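Long-range contacts in uncharacterized protein (Streptococcus mutans, PDB 3L7Y), which probably acts as a magnesium-dependent phosphatase of the haloacid dehalogenase-like hydrolase family, binding a magnesium ion through aspartates: residues R59-L64 with F89-E94; V99-A104 with F182-L187; L187-E192 with G218-I223; M248-G253 with D294-Y299. One frame throughout, in Å; residues are numbered along the deposited sequence.

Contacts 1 and 4 belong to the core domain, where apolar side chains do the packing: in contact 1 a loop meets helix 57-69, with an exposed rim, and in contact 4 helix 291-301 packs on a central strand whose far end reaches the magnesium ion. The two touch each other, through salt bridges from Arg59 and Arg62 to Asp297 and through Ile63 against Ile296. Contact 2 joins the core to the second domain and is wholly buried, with a salt bridge at its heart. It shares Leu187 and strand 182-188 with contact 3, which is largely buried backbone pairing inside the second sheet, with several partly exposed residues; Asn102 and Asp221 tie the two together.

Contact 1 of 4, residues R59-L64 with F89-E94; sequences RFQRIL and FPDCHE
Phe60 overlaps Phe89, its CE2 and CZ against CD2 and CE2, with Phe60 CE2 3.8 Å from Phe89 CD2. The ring planes stand 54° apart and the Phe60 and Phe89 centroids are 5.5 Å from each other, an oblique meeting that is neither a stack nor a T-shape. The ring of Phe60 gets there because its CG is anti to the backbone N (chi1 172°), which throws it off the helix toward the loop. Next to Phe89 comes the sulfur of Cys92, which sits at the edge of the Phe60 ring and near its plane, with SG 4.0 Å from CE2 of Phe60. One helical turn on, Leu64 brings CD1 to within 3.7 Å of the same Cys92 SG, so the thiol is lodged between an aromatic edge and a methyl group. Leu64 CB lies above one face of the Phe60 ring, toward its rim. Toward solvent, the extended chain of Gln61 ends with NE2 3.9 Å from CB of Asp91, which is packing and not a hydrogen bond. The loop owes its shape in part to the Phe89 carbonyl, whose O takes bonds from both Cys92 N and His93 N. Beyond the two segments, Phe60 makes edge-to-face contacts with Phe48 and Phe74, while Phe89 rests on Leu96 and on Phe98 of strand 97-100. The cluster is part of the Rossmann-like core of haloacid dehalogenase-like hydrolases, where helix 57-69 makes the beta-alpha-beta crossover from strand 39-42 to strand 73-77 and the loop leads into the next parallel strand.

Contact 2 of 4, residues V99-A104 with F182-L187; sequences VGENGA and FFKLTL
A bend at chi2 (-71°) curls Glu101 back toward Phe183, and Lys184 runs extended until chi4 (-64°) turns its amino group onto the glutamate. The result is a salt bridge, NZ of Lys184 to OE1 of Glu101 at 2.8 Å, with the nitrogen arriving from above the carboxylate plane. The lysine chain passes close by the same oxygen on the way: its CG is 3.3 Å from Glu101 OE1. On the apolar side, Glu101 CG packs against CB of Phe183 at 3.4 Å, and Ala104 CB touches Phe183 CD2 at 4.2 Å. Glu101 and Phe183 cross at about a right angle, carboxylate and ring planes 24° apart, OE2 obliquely near CD1. Glu101 OE1 has a second partner in Ser142 OG, and Lys184 NZ in the Ser79 carbonyl. Phe183 also stacks on the ring of Phe117. Asn102, whose side chain is about 8 Å from the magnesium ion, reaches past Lys184 to bond Asp221 through ND2 and Asn255 through OD1. Strand 97-100 is in the Rossmann-like core and strand 182-188 in the separate six-stranded sheet, so this is the interface between core and cap beside the metal site, as in Cof-type members of the haloacid dehalogenase superfamily.

Contact 3 of 4, residues L187-E192 with G218-I223; sequences LQVKEE and GYIDII
Leu187 and Ile220 grip each other by both backbone groups: Leu187 N gives to Ile220 O at 2.7 Å, and Ile220 N returns a bond to Leu187 O at 3.0 Å. One step along, Gln188 and Tyr219 form the non-hydrogen-bonded pair, their side chains side by side; Gln188 CG is 3.7 Å from Tyr219 CE2, and a weak bond from Gln188 NE2 to Tyr219 OH is less certain. Val189 N gives to Gly218 O at 3.0 Å from above the carbonyl plane, 43° out of it, as the pairing gives way to a turn. On the face of Leu187 and Ile220, Leu187 CG lies 3.9 Å from Ile222 CD1; the Val189 side chain crosses that of Ile220, CG2 to CD1 4.0 Å. These are neighbouring antiparallel strands, 182-188 and 219-224, in the mixed sheet of the cap domain. Where the strand ends, Glu191 takes over: with chi2 at 55° its chain bends so that OE2 accepts from Gly218 N at 2.9 Å, met from above the carboxylate plane. A water joins that OE2 to the Tyr219 carbonyl, 2.8 Å from Tyr219 O. Gly218 has a positive phi and sits tight against the Val189 carbonyl, the two oxygens close but, both acceptors, not bonded. Further out, helix 194-202 covers the aliphatic face, with Ile197 on Val189, Met198 on Ile220 and Ile201 on Ile222, and Met160 of helix 155-161 touches Gln188 and Tyr219.

Contact 4 of 4, residues M248-G253 with D294-Y299; sequences MAFGDG and DVIDNY. With MG (magnesium ion), chain B.
Strand 248-251 and helix 294-299 run nearly antiparallel, their directions 163° apart and their axes 11.0 Å from each other at closest approach. Across that gap Phe250 and Val295 come from opposite directions: Val295 CG1 meets the Phe250 ring at its edge, near the plane, 3.6 Å from CZ. The same CZ of Phe250 has Ile296 CG1 4.3 Å away on an oblique line. Two residues earlier, Met248 has CG anti to its backbone N and bends at chi3 (-77°), which brings the terminal methyl over the helix; CE of Met248 lies 4.1 Å from Val295 CG1 and 4.2 Å from Tyr299 CB. No hydrogen bond crosses the interface. At the far end of the strand Asp252 binds magnesium through OD2 at 2.4 Å, and its OD1 accepts a hydrogen bond from one of the four metal-bound waters; Asp43 OD2 and Asp45 O complete the site. The strand lies between parallel strands 39-42 and 265-268, bonded to Val39 and Ala41 on one and to Tyr265 and Tyr267 on the other. Helix 291-301 packs on this sheet, with Val295 also against Tyr267, and beside helix 57-69, where Ile296 touches Ile63 and Leu67.

Contact 1 of 4, residues R59-L64 with F89-E94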
loop_
_atom_site.group_PDB
_atom_site.type_symbol
_atom_site.label_atom_id
_atom_site.label_comp_id
_atom_site.label_asym_id
_atom_site.label_seq_id
_atom_site.Cartn_x
_atom_site.Cartn_y
_atom_site.Cartn_z
ATOM N N ARG A 59 15.931 -6.332 15.831
ATOM C CA ARG A 59 16.802 -5.386 15.145
ATOM C C ARG A 59 16.013 -4.118 14.864
ATOM O O ARG A 59 16.530 -3.011 15.020
ATOM C CB ARG A 59 17.384 -5.984 13.855
ATOM C CG ARG A 59 18.331 -5.058 13.100
ATOM C CD ARG A 59 18.939 -5.726 11.864
ATOM N NE ARG A 59 19.980 -4.894 11.266
ATOM C CZ ARG A 59 20.592 -5.156 10.115
ATOM N NH1 ARG A 59 20.273 -6.240 9.415
ATOM N NH2 ARG A 59 21.524 -4.329 9.663
ATOM N N PHE A 60 14.751 -4.284 14.470
ATOM C CA PHE A 60 13.912 -3.135 14.165
ATOM C C PHE A 60 13.660 -2.245 15.377
ATOM O O PHE A 60 13.780 -1.027 15.295
ATOM C CB PHE A 60 12.554 -3.543 13.587
ATOM C CG PHE A 60 11.605 -2.380 13.459
ATOM C CD1 PHE A 60 11.807 -1.412 12.484
ATOM C CD2 PHE A 60 10.551 -2.226 14.335
ATOM C CE1 PHE A 60 10.953 -0.323 12.378
ATOM C CE2 PHE A 60 9.691 -1.144 14.235
ATOM C CZ PHE A 60 9.895 -0.188 13.256
ATOM N N GLN A 61 13.272 -2.846 16.495
ATOM C CA GLN A 61 12.944 -2.047 17.663
ATOM C C GLN A 61 14.160 -1.247 18.148
ATOM O O GLN A 61 14.021 -0.125 18.628
ATOM C CB GLN A 61 12.333 -2.916 18.775
ATOM C CG GLN A 61 10.893 -3.328 18.462
ATOM C CD GLN A 61 10.259 -4.195 19.530
ATOM O OE1 GLN A 61 10.816 -5.220 19.925
ATOM N NE2 GLN A 61 9.070 -3.796 19.990
ATOM N N ARG A 62 15.352 -1.819 18.006
ATOM C CA ARG A 62 16.572 -1.118 18.385
ATOM C C ARG A 62 16.839 0.026 17.406
ATOM O O ARG A 62 17.283 1.109 17.792
ATOM C CB ARG A 62 17.757 -2.092 18.428
ATOM C CG ARG A 62 18.954 -1.587 19.218
ATOM C CD ARG A 62 19.956 -0.853 18.337
ATOM N NE ARG A 62 20.479 -1.720 17.282
ATOM C CZ ARG A 62 20.823 -1.759 15.996
ATOM N NH1 ARG A 62 21.161 -2.601 15.026
ATOM N NH2 ARG A 62 20.388 -0.854 15.126
ATOM N N ILE A 63 16.569 -0.222 16.130
ATOM C CA ILE A 63 16.671 0.830 15.130
ATOM C C ILE A 63 15.663 1.933 15.432
ATOM O O ILE A 63 15.980 3.115 15.349
ATOM C CB ILE A 63 16.470 0.277 13.721
ATOM C CG1 ILE A 63 17.684 -0.556 13.316
ATOM C CG2 ILE A 63 16.268 1.401 12.720
ATOM C CD1 ILE A 63 17.601 -1.087 11.893
ATOM N N LEU A 64 14.465 1.538 15.845
ATOM C CA LEU A 64 13.385 2.488 16.063
ATOM C C LEU A 64 13.762 3.446 17.192
ATOM O O LEU A 64 13.498 4.647 17.116
ATOM C CB LEU A 64 12.094 1.735 16.422
ATOM C CG LEU A 64 10.751 2.231 15.894
ATOM C CD1 LEU A 64 9.651 1.987 16.950
ATOM C CD2 LEU A 64 10.801 3.702 15.455
ATOM N N PHE A 89 3.218 -4.293 14.184
ATOM C CA PHE A 89 3.947 -3.500 15.166
ATOM C C PHE A 89 3.177 -3.453 16.497
ATOM O O PHE A 89 2.833 -2.378 17.002
ATOM C CB PHE A 89 4.182 -2.099 14.598
ATOM C CG PHE A 89 4.876 -2.106 13.255
ATOM C CD1 PHE A 89 4.153 -2.009 12.077
ATOM C CD2 PHE A 89 6.250 -2.224 13.175
ATOM C CE1 PHE A 89 4.797 -2.016 10.842
ATOM C CE2 PHE A 89 6.891 -2.244 11.949
ATOM C CZ PHE A 89 6.163 -2.139 10.778
ATOM N N PRO A 90 2.924 -4.630 17.080
ATOM C CA PRO A 90 2.018 -4.729 18.232
ATOM C C PRO A 90 2.447 -3.817 19.367
ATOM O O PRO A 90 1.583 -3.253 20.047
ATOM C CB PRO A 90 2.154 -6.193 18.677
ATOM C CG PRO A 90 2.831 -6.907 17.557
ATOM C CD PRO A 90 3.634 -5.890 16.807
ATOM N N ASP A 91 3.757 -3.675 19.566
ATOM C CA ASP A 91 4.266 -2.985 20.741
ATOM C C ASP A 91 4.724 -1.557 20.477
ATOM O O ASP A 91 5.161 -0.873 21.399
ATOM C CB ASP A 91 5.426 -3.770 21.374
ATOM C CG ASP A 91 5.032 -5.179 21.798
ATOM O OD1 ASP A 91 3.857 -5.400 22.173
ATOM O OD2 ASP A 91 5.913 -6.065 21.756
ATOM N N CYS A 92 4.645 -1.093 19.234
ATOM C CA CYS A 92 5.116 0.256 18.963
ATOM C C CYS A 92 4.331 0.983 17.873
ATOM O O CYS A 92 4.701 2.089 17.493
ATOM C CB CYS A 92 6.618 0.245 18.620
ATOM S SG CYS A 92 6.941 -0.508 17.030
ATOM N N HIS A 93 3.244 0.379 17.393
ATOM C CA HIS A 93 2.454 0.976 16.308
ATOM C C HIS A 93 2.001 2.403 16.617
ATOM O O HIS A 93 1.812 3.224 15.705
ATOM C CB HIS A 93 1.237 0.106 15.960
ATOM C CG HIS A 93 0.171 0.102 17.014
ATOM N ND1 HIS A 93 -0.832 1.045 17.063
ATOM C CD2 HIS A 93 -0.046 -0.731 18.060
ATOM C CE1 HIS A 93 -1.618 0.798 18.096
ATOM N NE2 HIS A 93 -1.163 -0.276 18.716
ATOM N N GLU A 94 1.826 2.699 17.901
ATOM C CA GLU A 94 1.339 4.009 18.319
ATOM C C GLU A 94 2.429 5.066 18.185
ATOM O O GLU A 94 2.169 6.261 18.332
ATOM C CB GLU A 94 0.772 3.970 19.751
ATOM C CG GLU A 94 1.813 4.144 20.850
ATOM C CD GLU A 94 2.588 2.870 21.144
ATOM O OE1 GLU A 94 2.178 1.793 20.650
ATOM O OE2 GLU A 94 3.601 2.948 21.880
#

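Contact 2 of 4, residues V99-A104 with F182-L187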
loop_
_atom_site.group_PDB
_atom_site.type_symbol
_atom_site.label_atom_id
_atom_site.label_comp_id
_atom_site.label_asym_id
_atom_site.label_seq_id
_atom_site.Cartn_x
_atom_site.Cartn_y
_atom_site.Cartn_z
ATOM N N VAL A 99 0.597 4.799 6.290
ATOM C CA VAL A 99 -0.146 5.137 5.078
ATOM C C VAL A 99 -0.724 3.827 4.557
ATOM O O VAL A 99 0.031 2.949 4.104
ATOM C CB VAL A 99 0.774 5.779 4.002
ATOM C CG1 VAL A 99 -0.003 6.034 2.694
ATOM C CG2 VAL A 99 1.375 7.074 4.528
ATOM N N GLY A 100 -2.046 3.670 4.662
ATOM C CA GLY A 100 -2.701 2.474 4.160
ATOM C C GLY A 100 -3.540 2.747 2.923
ATOM O O GLY A 100 -3.771 3.899 2.580
ATOM N N GLU A 101 -4.015 1.689 2.267
ATOM C CA GLU A 101 -4.883 1.822 1.089
ATOM C C GLU A 101 -4.166 2.525 -0.074
ATOM O O GLU A 101 -4.803 3.055 -0.991
ATOM C CB GLU A 101 -6.184 2.553 1.439
ATOM C CG GLU A 101 -6.842 2.124 2.757
ATOM C CD GLU A 101 -7.465 0.738 2.727
ATOM O OE1 GLU A 101 -7.644 0.173 1.635
ATOM O OE2 GLU A 101 -7.782 0.212 3.815
ATOM N N ASN A 102 -2.836 2.470 -0.044
ATOM C CA ASN A 102 -1.959 3.184 -0.988
ATOM C C ASN A 102 -1.901 4.676 -0.761
ATOM O O ASN A 102 -1.109 5.373 -1.412
ATOM C CB ASN A 102 -2.312 2.906 -2.455
ATOM C CG ASN A 102 -2.183 1.443 -2.820
ATOM O OD1 ASN A 102 -1.095 0.874 -2.792
ATOM N ND2 ASN A 102 -3.302 0.821 -3.154
ATOM N N GLY A 103 -2.714 5.180 0.162
ATOM C CA GLY A 103 -2.688 6.609 0.420
ATOM C C GLY A 103 -3.917 7.273 1.010
ATOM O O GLY A 103 -3.784 8.267 1.721
ATOM N N ALA A 104 -5.107 6.748 0.711
ATOM C CA ALA A 104 -6.356 7.384 1.127
ATOM C C ALA A 104 -6.539 7.395 2.642
ATOM O O ALA A 104 -7.331 8.185 3.165
ATOM C CB ALA A 104 -7.560 6.697 0.465
ATOM N N PHE A 182 -15.769 2.982 2.013
ATOM C CA PHE A 182 -14.736 2.206 1.343
ATOM C C PHE A 182 -13.547 3.057 0.915
ATOM O O PHE A 182 -13.708 4.114 0.300
ATOM C CB PHE A 182 -15.329 1.472 0.134
ATOM C CG PHE A 182 -16.479 0.578 0.484
ATOM C CD1 PHE A 182 -17.781 1.013 0.323
ATOM C CD2 PHE A 182 -16.257 -0.691 0.992
ATOM C CE1 PHE A 182 -18.844 0.200 0.654
ATOM C CE2 PHE A 182 -17.316 -1.513 1.323
ATOM C CZ PHE A 182 -18.611 -1.065 1.158
ATOM N N PHE A 183 -12.349 2.576 1.224
ATOM C CA PHE A 183 -11.125 3.283 0.848
ATOM C C PHE A 183 -10.665 2.943 -0.558
ATOM O O PHE A 183 -10.118 3.798 -1.273
ATOM C CB PHE A 183 -10.003 2.924 1.802
ATOM C CG PHE A 183 -10.111 3.570 3.139
ATOM C CD1 PHE A 183 -10.205 2.794 4.290
ATOM C CD2 PHE A 183 -10.097 4.948 3.259
ATOM C CE1 PHE A 183 -10.273 3.391 5.541
ATOM C CE2 PHE A 183 -10.195 5.548 4.504
ATOM C CZ PHE A 183 -10.260 4.767 5.648
ATOM N N LYS A 184 -10.849 1.681 -0.934
ATOM C CA LYS A 184 -10.370 1.185 -2.215
ATOM C C LYS A 184 -11.094 -0.105 -2.579
ATOM O O LYS A 184 -11.817 -0.676 -1.754
ATOM C CB LYS A 184 -8.860 0.915 -2.139
ATOM C CG LYS A 184 -8.483 -0.429 -1.494
ATOM C CD LYS A 184 -6.977 -0.709 -1.665
ATOM C CE LYS A 184 -6.561 -2.074 -1.124
ATOM N NZ LYS A 184 -6.756 -2.177 0.346
ATOM N N LEU A 185 -10.908 -0.555 -3.816
ATOM C CA LEU A 185 -11.285 -1.914 -4.193
ATOM C C LEU A 185 -10.061 -2.687 -4.638
ATOM O O LEU A 185 -9.044 -2.102 -4.991
ATOM C CB LEU A 185 -12.289 -1.934 -5.348
ATOM C CG LEU A 185 -13.378 -0.866 -5.454
ATOM C CD1 LEU A 185 -14.373 -1.305 -6.513
ATOM C CD2 LEU A 185 -14.052 -0.663 -4.119
ATOM N N THR A 186 -10.171 -4.006 -4.673
ATOM C CA THR A 186 -9.078 -4.811 -5.190
ATOM C C THR A 186 -9.587 -5.827 -6.197
ATOM O O THR A 186 -10.597 -6.494 -5.970
ATOM C CB THR A 186 -8.298 -5.515 -4.057
ATOM O OG1 THR A 186 -7.705 -4.531 -3.193
ATOM C CG2 THR A 186 -7.200 -6.399 -4.640
ATOM N N LEU A 187 -8.904 -5.924 -7.330
ATOM C CA LEU A 187 -9.221 -6.960 -8.288
ATOM C C LEU A 187 -8.148 -8.031 -8.236
ATOM O O LEU A 187 -6.955 -7.723 -8.248
ATOM C CB LEU A 187 -9.310 -6.394 -9.700
ATOM C CG LEU A 187 -10.296 -5.257 -9.972
ATOM C CD1 LEU A 187 -10.421 -5.050 -11.464
ATOM C CD2 LEU A 187 -11.651 -5.577 -9.355
#

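Contact 3 of 4, residues L187-E192 with G218-I223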
loop_
_atom_site.group_PDB
_atom_site.type_symbol
_atom_site.label_atom_id
_atom_site.label_comp_id
_atom_site.label_asym_id
_atom_site.label_seq_id
_atom_site.Cartn_x
_atom_site.Cartn_y
_atom_site.Cartn_z
ATOM N N LEU A 187 -8.904 -5.924 -7.330
ATOM C CA LEU A 187 -9.221 -6.960 -8.288
ATOM C C LEU A 187 -8.148 -8.031 -8.236
ATOM O O LEU A 187 -6.955 -7.723 -8.248
ATOM C CB LEU A 187 -9.310 -6.394 -9.700
ATOM C CG LEU A 187 -10.296 -5.257 -9.972
ATOM C CD1 LEU A 187 -10.421 -5.050 -11.464
ATOM C CD2 LEU A 187 -11.651 -5.577 -9.355
ATOM N N GLN A 188 -8.568 -9.288 -8.185
ATOM C CA GLN A 188 -7.619 -10.376 -8.375
ATOM C C GLN A 188 -7.759 -10.861 -9.801
ATOM O O GLN A 188 -8.855 -11.243 -10.239
ATOM C CB GLN A 188 -7.846 -11.522 -7.387
ATOM C CG GLN A 188 -6.702 -12.536 -7.396
ATOM C CD GLN A 188 -7.125 -13.879 -6.850
ATOM O OE1 GLN A 188 -8.102 -14.465 -7.306
ATOM N NE2 GLN A 188 -6.388 -14.378 -5.870
ATOM N N VAL A 189 -6.650 -10.823 -10.529
ATOM C CA VAL A 189 -6.671 -11.019 -11.965
ATOM C C VAL A 189 -5.423 -11.779 -12.360
ATOM O O VAL A 189 -4.471 -11.850 -11.585
ATOM C CB VAL A 189 -6.648 -9.665 -12.687
ATOM C CG1 VAL A 189 -7.831 -8.811 -12.252
ATOM C CG2 VAL A 189 -5.358 -8.939 -12.390
ATOM N N LYS A 190 -5.436 -12.362 -13.553
ATOM C CA LYS A 190 -4.227 -12.948 -14.112
ATOM C C LYS A 190 -3.219 -11.826 -14.343
ATOM O O LYS A 190 -3.557 -10.799 -14.935
ATOM C CB LYS A 190 -4.541 -13.666 -15.427
ATOM C CG LYS A 190 -4.972 -15.110 -15.255
ATOM C CD LYS A 190 -5.377 -15.742 -16.580
ATOM N N GLU A 191 -1.988 -12.000 -13.872
ATOM C CA GLU A 191 -0.993 -10.947 -14.030
ATOM C C GLU A 191 -0.899 -10.498 -15.489
ATOM O O GLU A 191 -0.620 -9.333 -15.767
ATOM C CB GLU A 191 0.385 -11.389 -13.498
ATOM C CG GLU A 191 1.481 -10.319 -13.590
ATOM C CD GLU A 191 1.102 -9.002 -12.909
ATOM O OE1 GLU A 191 1.862 -8.020 -13.025
ATOM O OE2 GLU A 191 0.044 -8.937 -12.252
ATOM N N GLU A 192 -1.159 -11.413 -16.422
ATOM C CA GLU A 192 -0.968 -11.096 -17.838
ATOM C C GLU A 192 -2.095 -10.249 -18.438
ATOM O O GLU A 192 -1.952 -9.726 -19.536
ATOM C CB GLU A 192 -0.720 -12.355 -18.689
ATOM C CG GLU A 192 -1.841 -13.375 -18.706
ATOM C CD GLU A 192 -1.550 -14.586 -17.827
ATOM O OE1 GLU A 192 -2.309 -15.579 -17.919
ATOM O OE2 GLU A 192 -0.571 -14.548 -17.048
ATOM N N GLY A 218 -0.691 -10.381 -9.837
ATOM C CA GLY A 218 -2.076 -10.800 -9.934
ATOM C C GLY A 218 -3.063 -9.923 -9.175
ATOM O O GLY A 218 -4.189 -10.349 -8.919
ATOM N N TYR A 219 -2.662 -8.701 -8.828
ATOM C CA TYR A 219 -3.552 -7.782 -8.096
ATOM C C TYR A 219 -3.583 -6.357 -8.658
ATOM O O TYR A 219 -2.560 -5.816 -9.086
ATOM C CB TYR A 219 -3.192 -7.737 -6.604
ATOM C CG TYR A 219 -3.464 -9.030 -5.877
ATOM C CD1 TYR A 219 -2.442 -9.945 -5.643
ATOM C CD2 TYR A 219 -4.746 -9.346 -5.437
ATOM C CE1 TYR A 219 -2.686 -11.133 -4.984
ATOM C CE2 TYR A 219 -5.003 -10.534 -4.776
ATOM C CZ TYR A 219 -3.966 -11.420 -4.553
ATOM O OH TYR A 219 -4.208 -12.599 -3.904
ATOM N N ILE A 220 -4.773 -5.756 -8.659
ATOM C CA ILE A 220 -4.931 -4.350 -9.009
ATOM C C ILE A 220 -5.752 -3.674 -7.921
ATOM O O ILE A 220 -6.868 -4.108 -7.618
ATOM C CB ILE A 220 -5.713 -4.176 -10.318
ATOM C CG1 ILE A 220 -4.940 -4.722 -11.517
ATOM C CG2 ILE A 220 -6.074 -2.713 -10.528
ATOM C CD1 ILE A 220 -5.844 -4.982 -12.727
ATOM N N ASP A 221 -5.209 -2.617 -7.335
ATOM C CA ASP A 221 -5.980 -1.806 -6.409
ATOM C C ASP A 221 -6.604 -0.702 -7.230
ATOM O O ASP A 221 -5.924 -0.060 -8.032
ATOM C CB ASP A 221 -5.081 -1.205 -5.326
ATOM C CG ASP A 221 -4.717 -2.206 -4.263
ATOM O OD1 ASP A 221 -5.313 -3.309 -4.270
ATOM O OD2 ASP A 221 -3.843 -1.898 -3.425
ATOM N N ILE A 222 -7.901 -0.510 -7.051
ATOM C CA ILE A 222 -8.599 0.598 -7.670
ATOM C C ILE A 222 -8.722 1.678 -6.618
ATOM O O ILE A 222 -9.536 1.587 -5.706
ATOM C CB ILE A 222 -9.992 0.180 -8.199
ATOM C CG1 ILE A 222 -9.839 -0.922 -9.258
ATOM C CG2 ILE A 222 -10.731 1.394 -8.752
ATOM C CD1 ILE A 222 -11.140 -1.426 -9.840
ATOM N N ILE A 223 -7.878 2.689 -6.728
ATOM C CA ILE A 223 -7.837 3.738 -5.737
ATOM C C ILE A 223 -8.452 5.010 -6.282
ATOM O O ILE A 223 -8.644 5.142 -7.486
ATOM C CB ILE A 223 -6.376 4.061 -5.337
ATOM C CG1 ILE A 223 -5.502 4.188 -6.591
ATOM C CG2 ILE A 223 -5.840 2.986 -4.398
ATOM C CD1 ILE A 223 -4.218 5.040 -6.400
HETATM O O HOH W 1 -1.141 -6.393 -11.435
#

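Contact 4 of 4, residues M248-G253 with D294-Y299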
loop_
_atom_site.group_PDB
_atom_site.type_symbol
_atom_site.label_atom_id
_atom_site.label_comp_id
_atom_site.label_asym_id
_atom_site.label_seq_id
_atom_site.Cartn_x
_atom_site.Cartn_y
_atom_site.Cartn_z
ATOM N N MET A 248 13.824 9.260 2.666
ATOM C CA MET A 248 14.347 7.966 2.266
ATOM C C MET A 248 13.156 7.012 2.180
ATOM O O MET A 248 12.317 7.003 3.079
ATOM C CB MET A 248 15.369 7.461 3.289
ATOM C CG MET A 248 15.789 6.004 3.109
ATOM S SD MET A 248 16.814 5.409 4.487
ATOM C CE MET A 248 18.374 6.177 4.052
ATOM N N ALA A 249 13.081 6.223 1.110
ATOM C CA ALA A 249 11.922 5.371 0.856
ATOM C C ALA A 249 12.304 4.058 0.181
ATOM O O ALA A 249 13.195 4.035 -0.670
ATOM C CB ALA A 249 10.908 6.116 0.005
ATOM N N PHE A 250 11.621 2.977 0.565
ATOM C CA PHE A 250 11.867 1.631 0.041
ATOM C C PHE A 250 10.620 1.043 -0.616
ATOM O O PHE A 250 9.541 1.186 -0.087
ATOM C CB PHE A 250 12.270 0.688 1.182
ATOM C CG PHE A 250 13.498 1.130 1.936
ATOM C CD1 PHE A 250 13.388 2.029 2.981
ATOM C CD2 PHE A 250 14.749 0.635 1.593
ATOM C CE1 PHE A 250 14.498 2.443 3.686
ATOM C CE2 PHE A 250 15.884 1.037 2.291
ATOM C CZ PHE A 250 15.761 1.948 3.335
ATOM N N GLY A 251 10.772 0.354 -1.745
ATOM C CA GLY A 251 9.639 -0.276 -2.403
ATOM C C GLY A 251 10.083 -1.427 -3.287
ATOM O O GLY A 251 11.284 -1.583 -3.562
ATOM N N ASP A 252 9.122 -2.243 -3.718
ATOM C CA ASP A 252 9.401 -3.340 -4.632
ATOM C C ASP A 252 8.312 -3.480 -5.688
ATOM O O ASP A 252 8.368 -4.400 -6.497
ATOM C CB ASP A 252 9.558 -4.674 -3.892
ATOM C CG ASP A 252 8.217 -5.325 -3.561
ATOM O OD1 ASP A 252 8.118 -6.569 -3.596
ATOM O OD2 ASP A 252 7.260 -4.588 -3.261
ATOM N N GLY A 253 7.341 -2.566 -5.700
ATOM C CA GLY A 253 6.166 -2.741 -6.548
ATOM C C GLY A 253 5.692 -1.545 -7.363
ATOM O O GLY A 253 6.076 -0.411 -7.104
ATOM N N ASP A 294 19.080 -3.002 6.855
ATOM C CA ASP A 294 20.503 -2.941 6.519
ATOM C C ASP A 294 20.871 -1.526 6.096
ATOM O O ASP A 294 21.857 -0.956 6.575
ATOM C CB ASP A 294 20.830 -3.941 5.416
ATOM C CG ASP A 294 22.226 -3.760 4.860
ATOM O OD1 ASP A 294 22.351 -3.663 3.619
ATOM O OD2 ASP A 294 23.190 -3.701 5.661
ATOM N N VAL A 295 20.080 -0.962 5.195
ATOM C CA VAL A 295 20.308 0.393 4.709
ATOM C C VAL A 295 20.153 1.391 5.844
ATOM O O VAL A 295 20.936 2.320 5.958
ATOM C CB VAL A 295 19.341 0.751 3.561
ATOM C CG1 VAL A 295 19.389 2.247 3.248
ATOM C CG2 VAL A 295 19.668 -0.076 2.328
ATOM N N ILE A 296 19.158 1.183 6.701
ATOM C CA ILE A 296 18.932 2.099 7.810
ATOM C C ILE A 296 20.071 2.072 8.827
ATOM O O ILE A 296 20.512 3.129 9.267
ATOM C CB ILE A 296 17.592 1.840 8.543
ATOM C CG1 ILE A 296 16.408 1.963 7.578
ATOM C CG2 ILE A 296 17.438 2.816 9.699
ATOM C CD1 ILE A 296 15.064 1.490 8.208
ATOM N N ASP A 297 20.535 0.875 9.211
ATOM C CA ASP A 297 21.698 0.753 10.085
ATOM C C ASP A 297 22.950 1.357 9.453
ATOM O O ASP A 297 23.805 1.899 10.152
ATOM C CB ASP A 297 21.961 -0.705 10.480
ATOM C CG ASP A 297 21.325 -1.075 11.807
ATOM O OD1 ASP A 297 20.981 -0.158 12.590
ATOM O OD2 ASP A 297 21.179 -2.286 12.077
ATOM N N ASN A 298 23.059 1.244 8.133
ATOM C CA ASN A 298 24.151 1.864 7.400
ATOM C C ASN A 298 24.068 3.380 7.528
ATOM O O ASN A 298 25.073 4.045 7.784
ATOM C CB ASN A 298 24.094 1.464 5.916
ATOM C CG ASN A 298 25.352 1.826 5.162
ATOM O OD1 ASN A 298 25.295 2.395 4.071
ATOM N ND2 ASN A 298 26.494 1.503 5.739
ATOM N N TYR A 299 22.870 3.930 7.341
ATOM C CA TYR A 299 22.703 5.375 7.446
ATOM C C TYR A 299 23.020 5.850 8.854
ATOM O O TYR A 299 23.768 6.813 9.034
ATOM C CB TYR A 299 21.299 5.854 7.046
ATOM C CG TYR A 299 21.108 7.323 7.371
ATOM C CD1 TYR A 299 21.644 8.314 6.549
ATOM C CD2 TYR A 299 20.440 7.721 8.521
ATOM C CE1 TYR A 299 21.497 9.664 6.851
ATOM C CE2 TYR A 299 20.284 9.066 8.836
ATOM C CZ TYR A 299 20.817 10.035 7.997
ATOM O OH TYR A 299 20.671 11.370 8.312
HETATM MG MG MG B . 5.149 -4.709 -2.232
HETATM O O HOH W 2 5.431 -6.865 -3.418
HETATM O O HOH W 3 3.436 -5.286 -3.947
HETATM O O HOH W 4 4.389 -2.609 -3.266
HETATM O O HOH W 5 2.937 -4.555 -0.932
#